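CRISPR protein (Archaeoglobus fulgidus, PDB 4MJK) probably acts as a Cas5-type subunit of a type I-A CRISPR Cascade complex, the RNA-guided machinery of archaeal defence against foreign nucleic acids. Local coordinates at residues F131-E136 and E258-R263; D7-W12 and A125-W130. One frame throughout, in Å; residues are numbered along the deposited sequence.

Contact 1. Residues F131-E136 and E258-R263; sequences FLVFKE and EVVIGR
Val260 lays its CG1 methyl over one face of the Phe131 ring, a CH-pi contact in which the carbon stands 3.8 Å from the ring centroid and 18° off the ring normal, displaced toward the rim. The contact illustrates how a strongly curled antiparallel sheet folds onto itself in this Cas5 protein: strands 127-134 and 258-263 are separated in the sheet by three others, yet the axes of residues 131-134 and 258-263 approach to 8.0 Å and cross at 55°. No hydrogen bond joins the two segments, and side chains do the work.

The first torsion sets Phe131 CG anti to the backbone N (chi1 -175°), and its ring lies against Val260. While Val260 takes a face, the rim meets the backbone: Phe131 CE2 lies 3.5 Å from Glu258 O, with that oxygen near the ring plane, as is Val259 N. Glu258 adds its CB methylene, 3.8 Å from Phe131 CE2, before its chain bends at chi2 and turns away. Its OE1 is engaged by the Tyr178 hydroxyl in a hydrogen bond and by Lys72 in a salt bridge. Tyr178 also meets Phe131 edge-to-face, so one tyrosine touches both the ring and the carboxylate. An alanine in place of Phe131 would probably open a gap between the two strands, leaving Val260 CG1 without a ring to rest on and Tyr178 without its aromatic partner.

Further along, Val133 continues the apolar surface, and Val260 reaches on to Ala68 of strand 66-73, at the other margin of the sheet. The valine side chains slide past each other in opposite directions, so that one branch of each makes the touch: Val133 CG2 lies 3.9 Å from Val260 CG1, the same methyl that rests on the phenyl ring.

Contact 2. Residues D7-W12 and A125-W130; sequences DVEFVW and APKIRW
Arg129 grips the Asp7 carboxylate side-on, NE to OD1 at 2.6 Å and NH2 to OD2 at 3.2 Å, in a two-pronged salt bridge. The Arg129 chain bends at chi3, which turns NE toward Asp7 OD1. Guanidinium and carboxylate lie nearly coplanar, 14° apart, and NE meets the syn lone pair of OD1. Away from this charged pair, Phe10 and Trp130 meet rim to rim, CZ to CH2 at 3.9 Å, each atom in the plane of the other ring while the side chains cross at about a right angle. Val8 CG2 packs against Trp130 CZ3, and Ile128 CD1 against Phe10 CE1.

The backbones carrying these groups, strands 2-10 and 127-134, run antiparallel as the central pair of the four strands 66-73, 127-134, 2-10 and 157-170, whose 2-3-1-4 order is that of the ferredoxin-like fold. Val8 and Ile128 exchange N-H...O bonds both ways, each 2.9 Å from N to O, and Phe10 N reaches Pro126 O with an N-H...O angle of 176°, almost straight. Asp7, Glu9, Lys127 and Arg129 share one face. There Ala125 CB fits closely against Glu9 CG, 3.3 Å away.

Farther out, the side chain of Asn75 bonds the start of 125-130, ND2 to Ala125 O and OD1 to Lys127 N, and Phe36 stacks on Trp130. Beyond strand 2-10, the Trp12 ring meets Trp12 of the second subunit, their planes about 15° apart.

Strand 127-134 serves both contacts in turn: its first half supplies the pairing with strand 2-10 described as contact 2; its later half, still paired in the sheet, also turns side chains to strand 258-263 in contact 1. The comparison separates two ways of joining strands. In contact 2 neighbours share backbone bonds, with charge on a partly exposed face and aromatic groups on a buried one; in contact 1 strands remote in the sheet order touch through apolar groups in a buried setting. The centres lie about 20 Å apart, yet Glu258 and Arg129 form a long, weak ion pair between them. Contact 2 also borders the second subunit, which does not touch contact 1.

Contact 1. Residues F131-E136 and E258-R263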
loop_
_atom_site.group_PDB
_atom_site.type_symbol
_atom_site.label_atom_id
_atom_site.label_comp_id
_atom_site.label_asym_id
_atom_site.label_seq_id
_atom_site.Cartn_x
_atom_site.Cartn_y
_atom_site.Cartn_z
ATOM N N PHE A 131 -13.367 15.139 10.877
ATOM C CA PHE A 131 -14.388 16.004 11.443
ATOM C C PHE A 131 -13.808 17.402 11.309
ATOM O O PHE A 131 -12.820 17.747 11.980
ATOM C CB PHE A 131 -14.640 15.611 12.913
ATOM C CG PHE A 131 -15.771 16.362 13.592
ATOM C CD1 PHE A 131 -16.547 17.277 12.905
ATOM C CD2 PHE A 131 -16.052 16.128 14.936
ATOM C CE1 PHE A 131 -17.589 17.960 13.549
ATOM C CE2 PHE A 131 -17.105 16.801 15.582
ATOM C CZ PHE A 131 -17.864 17.717 14.881
ATOM N N LEU A 132 -14.394 18.180 10.398
ATOM C CA LEU A 132 -13.971 19.545 10.134
ATOM C C LEU A 132 -15.058 20.494 10.613
ATOM O O LEU A 132 -16.254 20.186 10.501
ATOM C CB LEU A 132 -13.724 19.768 8.634
ATOM C CG LEU A 132 -12.366 19.283 8.090
ATOM C CD1 LEU A 132 -12.299 17.769 8.121
ATOM C CD2 LEU A 132 -12.118 19.799 6.671
ATOM N N VAL A 133 -14.648 21.637 11.153
ATOM C CA VAL A 133 -15.605 22.658 11.565
ATOM C C VAL A 133 -15.202 23.968 10.897
ATOM O O VAL A 133 -14.037 24.338 10.948
ATOM C CB VAL A 133 -15.628 22.860 13.109
ATOM C CG1 VAL A 133 -16.610 23.991 13.483
ATOM C CG2 VAL A 133 -16.003 21.555 13.838
ATOM N N PHE A 134 -16.156 24.652 10.262
ATOM C CA PHE A 134 -15.905 25.958 9.649
ATOM C C PHE A 134 -16.776 27.065 10.260
ATOM O O PHE A 134 -17.861 26.806 10.772
ATOM C CB PHE A 134 -16.154 25.906 8.139
ATOM C CG PHE A 134 -15.199 25.014 7.397
ATOM C CD1 PHE A 134 -13.961 25.489 6.993
ATOM C CD2 PHE A 134 -15.542 23.702 7.101
ATOM C CE1 PHE A 134 -13.073 24.668 6.300
ATOM C CE2 PHE A 134 -14.659 22.870 6.414
ATOM C CZ PHE A 134 -13.430 23.352 6.015
ATOM N N LYS A 135 -16.299 28.305 10.175
ATOM C CA LYS A 135 -17.020 29.445 10.735
ATOM C C LYS A 135 -18.346 29.638 10.004
ATOM O O LYS A 135 -19.338 30.064 10.603
ATOM C CB LYS A 135 -16.168 30.709 10.636
ATOM C CG LYS A 135 -16.449 31.744 11.705
ATOM C CD LYS A 135 -15.468 32.898 11.573
ATOM C CE LYS A 135 -14.101 32.376 11.147
ATOM N NZ LYS A 135 -13.150 33.485 10.854
ATOM N N GLU A 136 -18.357 29.332 8.708
ATOM C CA GLU A 136 -19.611 29.231 7.953
ATOM C C GLU A 136 -19.509 28.154 6.883
ATOM O O GLU A 136 -18.464 27.536 6.724
ATOM C CB GLU A 136 -19.969 30.555 7.292
ATOM C CG GLU A 136 -19.041 30.943 6.174
ATOM C CD GLU A 136 -18.000 31.936 6.624
ATOM O OE1 GLU A 136 -18.358 32.877 7.367
ATOM O OE2 GLU A 136 -16.820 31.776 6.242
ATOM N N GLU A 258 -19.754 13.101 18.724
ATOM C CA GLU A 258 -18.482 13.418 18.080
ATOM C C GLU A 258 -17.950 14.740 18.607
ATOM O O GLU A 258 -18.637 15.765 18.546
ATOM C CB GLU A 258 -18.645 13.511 16.567
ATOM C CG GLU A 258 -19.431 12.355 15.920
ATOM C CD GLU A 258 -18.732 11.004 16.050
ATOM O OE1 GLU A 258 -17.527 10.909 15.727
ATOM O OE2 GLU A 258 -19.394 10.030 16.474
ATOM N N VAL A 259 -16.726 14.719 19.118
ATOM C CA VAL A 259 -16.107 15.922 19.663
ATOM C C VAL A 259 -14.737 16.176 19.046
ATOM O O VAL A 259 -13.875 15.307 19.039
ATOM C CB VAL A 259 -15.941 15.833 21.192
ATOM C CG1 VAL A 259 -15.373 17.148 21.746
ATOM C CG2 VAL A 259 -17.274 15.505 21.857
ATOM N N VAL A 260 -14.531 17.371 18.513
ATOM C CA VAL A 260 -13.218 17.693 18.002
ATOM C C VAL A 260 -12.732 19.023 18.583
ATOM O O VAL A 260 -13.507 19.950 18.775
ATOM C CB VAL A 260 -13.204 17.726 16.466
ATOM C CG1 VAL A 260 -14.042 18.902 15.931
ATOM C CG2 VAL A 260 -11.777 17.778 15.965
ATOM N N ILE A 261 -11.442 19.103 18.866
ATOM C CA ILE A 261 -10.868 20.302 19.465
ATOM C C ILE A 261 -10.298 21.204 18.378
ATOM O O ILE A 261 -9.573 20.741 17.501
ATOM C CB ILE A 261 -9.761 19.934 20.471
ATOM C CG1 ILE A 261 -10.343 19.132 21.632
ATOM C CG2 ILE A 261 -9.064 21.191 21.018
ATOM C CD1 ILE A 261 -9.289 18.369 22.404
ATOM N N GLY A 262 -10.636 22.488 18.429
ATOM C CA GLY A 262 -10.101 23.442 17.474
ATOM C C GLY A 262 -9.869 24.799 18.119
ATOM O O GLY A 262 -9.772 24.907 19.338
ATOM N N ARG A 263 -9.775 25.837 17.297
ATOM C CA ARG A 263 -9.512 27.172 17.807
ATOM C C ARG A 263 -10.818 27.906 18.007
ATOM O O ARG A 263 -11.835 27.563 17.402
ATOM C CB ARG A 263 -8.618 27.962 16.842
ATOM C CG ARG A 263 -9.232 28.202 15.474
ATOM C CD ARG A 263 -8.392 29.159 14.639
ATOM N NE ARG A 263 -8.774 29.144 13.231
ATOM C CZ ARG A 263 -8.255 29.946 12.303
ATOM N NH1 ARG A 263 -7.345 30.849 12.633
ATOM N NH2 ARG A 263 -8.655 29.854 11.044
#

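Contact 2. Residues D7-W12 and A125-W130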
loop_
_atom_site.group_PDB
_atom_site.type_symbol
_atom_site.label_atom_id
_atom_site.label_comp_id
_atom_site.label_asym_id
_atom_site.label_seq_id
_atom_site.Cartn_x
_atom_site.Cartn_y
_atom_site.Cartn_z
ATOM N N ASP A 7 -16.213 10.273 5.895
ATOM C CA ASP A 7 -15.620 8.943 5.985
ATOM C C ASP A 7 -14.909 8.606 4.673
ATOM O O ASP A 7 -15.506 8.635 3.585
ATOM C CB ASP A 7 -16.685 7.879 6.283
ATOM C CG ASP A 7 -17.168 7.909 7.734
ATOM O OD1 ASP A 7 -16.702 8.770 8.516
ATOM O OD2 ASP A 7 -18.024 7.071 8.091
ATOM N N VAL A 8 -13.633 8.269 4.777
ATOM C CA VAL A 8 -12.818 8.072 3.592
ATOM C C VAL A 8 -12.202 6.676 3.610
ATOM O O VAL A 8 -11.564 6.276 4.581
ATOM C CB VAL A 8 -11.699 9.127 3.497
ATOM C CG1 VAL A 8 -10.877 8.909 2.227
ATOM C CG2 VAL A 8 -12.284 10.530 3.496
ATOM N N GLU A 9 -12.434 5.929 2.539
ATOM C CA GLU A 9 -11.863 4.607 2.372
ATOM C C GLU A 9 -10.616 4.699 1.494
ATOM O O GLU A 9 -10.656 5.301 0.429
ATOM C CB GLU A 9 -12.920 3.710 1.723
ATOM C CG GLU A 9 -12.484 2.313 1.387
ATOM C CD GLU A 9 -13.613 1.541 0.706
ATOM O OE1 GLU A 9 -13.462 1.198 -0.485
ATOM O OE2 GLU A 9 -14.654 1.309 1.362
ATOM N N PHE A 10 -9.512 4.115 1.944
ATOM C CA PHE A 10 -8.246 4.178 1.203
ATOM C C PHE A 10 -8.042 2.847 0.503
ATOM O O PHE A 10 -8.399 1.807 1.048
ATOM C CB PHE A 10 -7.047 4.446 2.153
ATOM C CG PHE A 10 -6.976 5.870 2.666
ATOM C CD1 PHE A 10 -7.920 6.345 3.565
ATOM C CD2 PHE A 10 -5.975 6.735 2.231
ATOM C CE1 PHE A 10 -7.861 7.648 4.027
ATOM C CE2 PHE A 10 -5.917 8.044 2.680
ATOM C CZ PHE A 10 -6.864 8.504 3.587
ATOM N N VAL A 11 -7.480 2.877 -0.696
ATOM C CA VAL A 11 -7.065 1.650 -1.370
ATOM C C VAL A 11 -5.952 0.951 -0.586
ATOM O O VAL A 11 -6.038 -0.258 -0.346
ATOM C CB VAL A 11 -6.610 1.932 -2.831
ATOM C CG1 VAL A 11 -6.054 0.661 -3.517
ATOM C CG2 VAL A 11 -7.776 2.522 -3.643
ATOM N N TRP A 12 -4.910 1.694 -0.184
ATOM C CA TRP A 12 -3.730 1.067 0.459
ATOM C C TRP A 12 -3.045 1.912 1.534
ATOM O O TRP A 12 -2.324 1.373 2.373
ATOM C CB TRP A 12 -2.661 0.728 -0.598
ATOM C CG TRP A 12 -2.126 1.955 -1.286
ATOM C CD1 TRP A 12 -2.615 2.545 -2.424
ATOM C CD2 TRP A 12 -1.032 2.775 -0.852
ATOM N NE1 TRP A 12 -1.873 3.662 -2.730
ATOM C CE2 TRP A 12 -0.899 3.824 -1.781
ATOM C CE3 TRP A 12 -0.137 2.709 0.222
ATOM C CZ2 TRP A 12 0.087 4.818 -1.657
ATOM C CZ3 TRP A 12 0.840 3.694 0.339
ATOM C CH2 TRP A 12 0.941 4.731 -0.595
ATOM N N ALA A 125 -11.704 -2.379 3.414
ATOM C CA ALA A 125 -10.661 -1.430 3.062
ATOM C C ALA A 125 -10.445 -0.492 4.262
ATOM O O ALA A 125 -11.360 -0.242 5.034
ATOM C CB ALA A 125 -11.079 -0.646 1.834
ATOM N N PRO A 126 -9.218 0.003 4.442
ATOM C CA PRO A 126 -8.969 0.869 5.605
ATOM C C PRO A 126 -9.690 2.217 5.478
ATOM O O PRO A 126 -9.676 2.821 4.402
ATOM C CB PRO A 126 -7.456 1.068 5.575
ATOM C CG PRO A 126 -7.057 0.771 4.167
ATOM C CD PRO A 126 -8.004 -0.251 3.653
ATOM N N LYS A 127 -10.296 2.674 6.567
ATOM C CA LYS A 127 -11.086 3.892 6.565
ATOM C C LYS A 127 -10.668 4.855 7.672
ATOM O O LYS A 127 -10.338 4.433 8.776
ATOM C CB LYS A 127 -12.572 3.557 6.746
ATOM C CG LYS A 127 -13.211 2.912 5.522
ATOM C CD LYS A 127 -14.722 2.775 5.711
ATOM C CE LYS A 127 -15.042 1.862 6.886
ATOM N NZ LYS A 127 -16.463 2.006 7.354
ATOM N N ILE A 128 -10.697 6.146 7.356
ATOM C CA ILE A 128 -10.443 7.207 8.330
ATOM C C ILE A 128 -11.597 8.206 8.283
ATOM O O ILE A 128 -12.106 8.498 7.202
ATOM C CB ILE A 128 -9.112 7.962 8.005
ATOM C CG1 ILE A 128 -7.919 7.002 8.119
ATOM C CG2 ILE A 128 -8.943 9.173 8.949
ATOM C CD1 ILE A 128 -6.591 7.618 7.717
ATOM N N ARG A 129 -12.031 8.697 9.445
ATOM C CA ARG A 129 -13.070 9.719 9.500
ATOM C C ARG A 129 -12.476 11.080 9.870
ATOM O O ARG A 129 -11.738 11.192 10.864
ATOM C CB ARG A 129 -14.164 9.337 10.510
ATOM C CG ARG A 129 -15.270 10.413 10.650
ATOM C CD ARG A 129 -16.438 9.959 11.561
ATOM N NE ARG A 129 -17.057 8.737 11.051
ATOM C CZ ARG A 129 -17.670 7.834 11.810
ATOM N NH1 ARG A 129 -17.752 8.018 13.119
ATOM N NH2 ARG A 129 -18.200 6.746 11.267
ATOM N N TRP A 130 -12.796 12.100 9.079
ATOM C CA TRP A 130 -12.421 13.477 9.398
ATOM C C TRP A 130 -13.626 14.244 9.928
ATOM O O TRP A 130 -14.763 14.025 9.492
ATOM C CB TRP A 130 -11.871 14.212 8.176
ATOM C CG TRP A 130 -10.386 14.070 7.979
ATOM C CD1 TRP A 130 -9.406 14.909 8.437
ATOM C CD2 TRP A 130 -9.720 13.032 7.251
ATOM N NE1 TRP A 130 -8.163 14.451 8.040
ATOM C CE2 TRP A 130 -8.331 13.298 7.314
ATOM C CE3 TRP A 130 -10.163 11.902 6.561
ATOM C CZ2 TRP A 130 -7.378 12.466 6.714
ATOM C CZ3 TRP A 130 -9.212 11.082 5.941
ATOM C CH2 TRP A 130 -7.837 11.363 6.032
#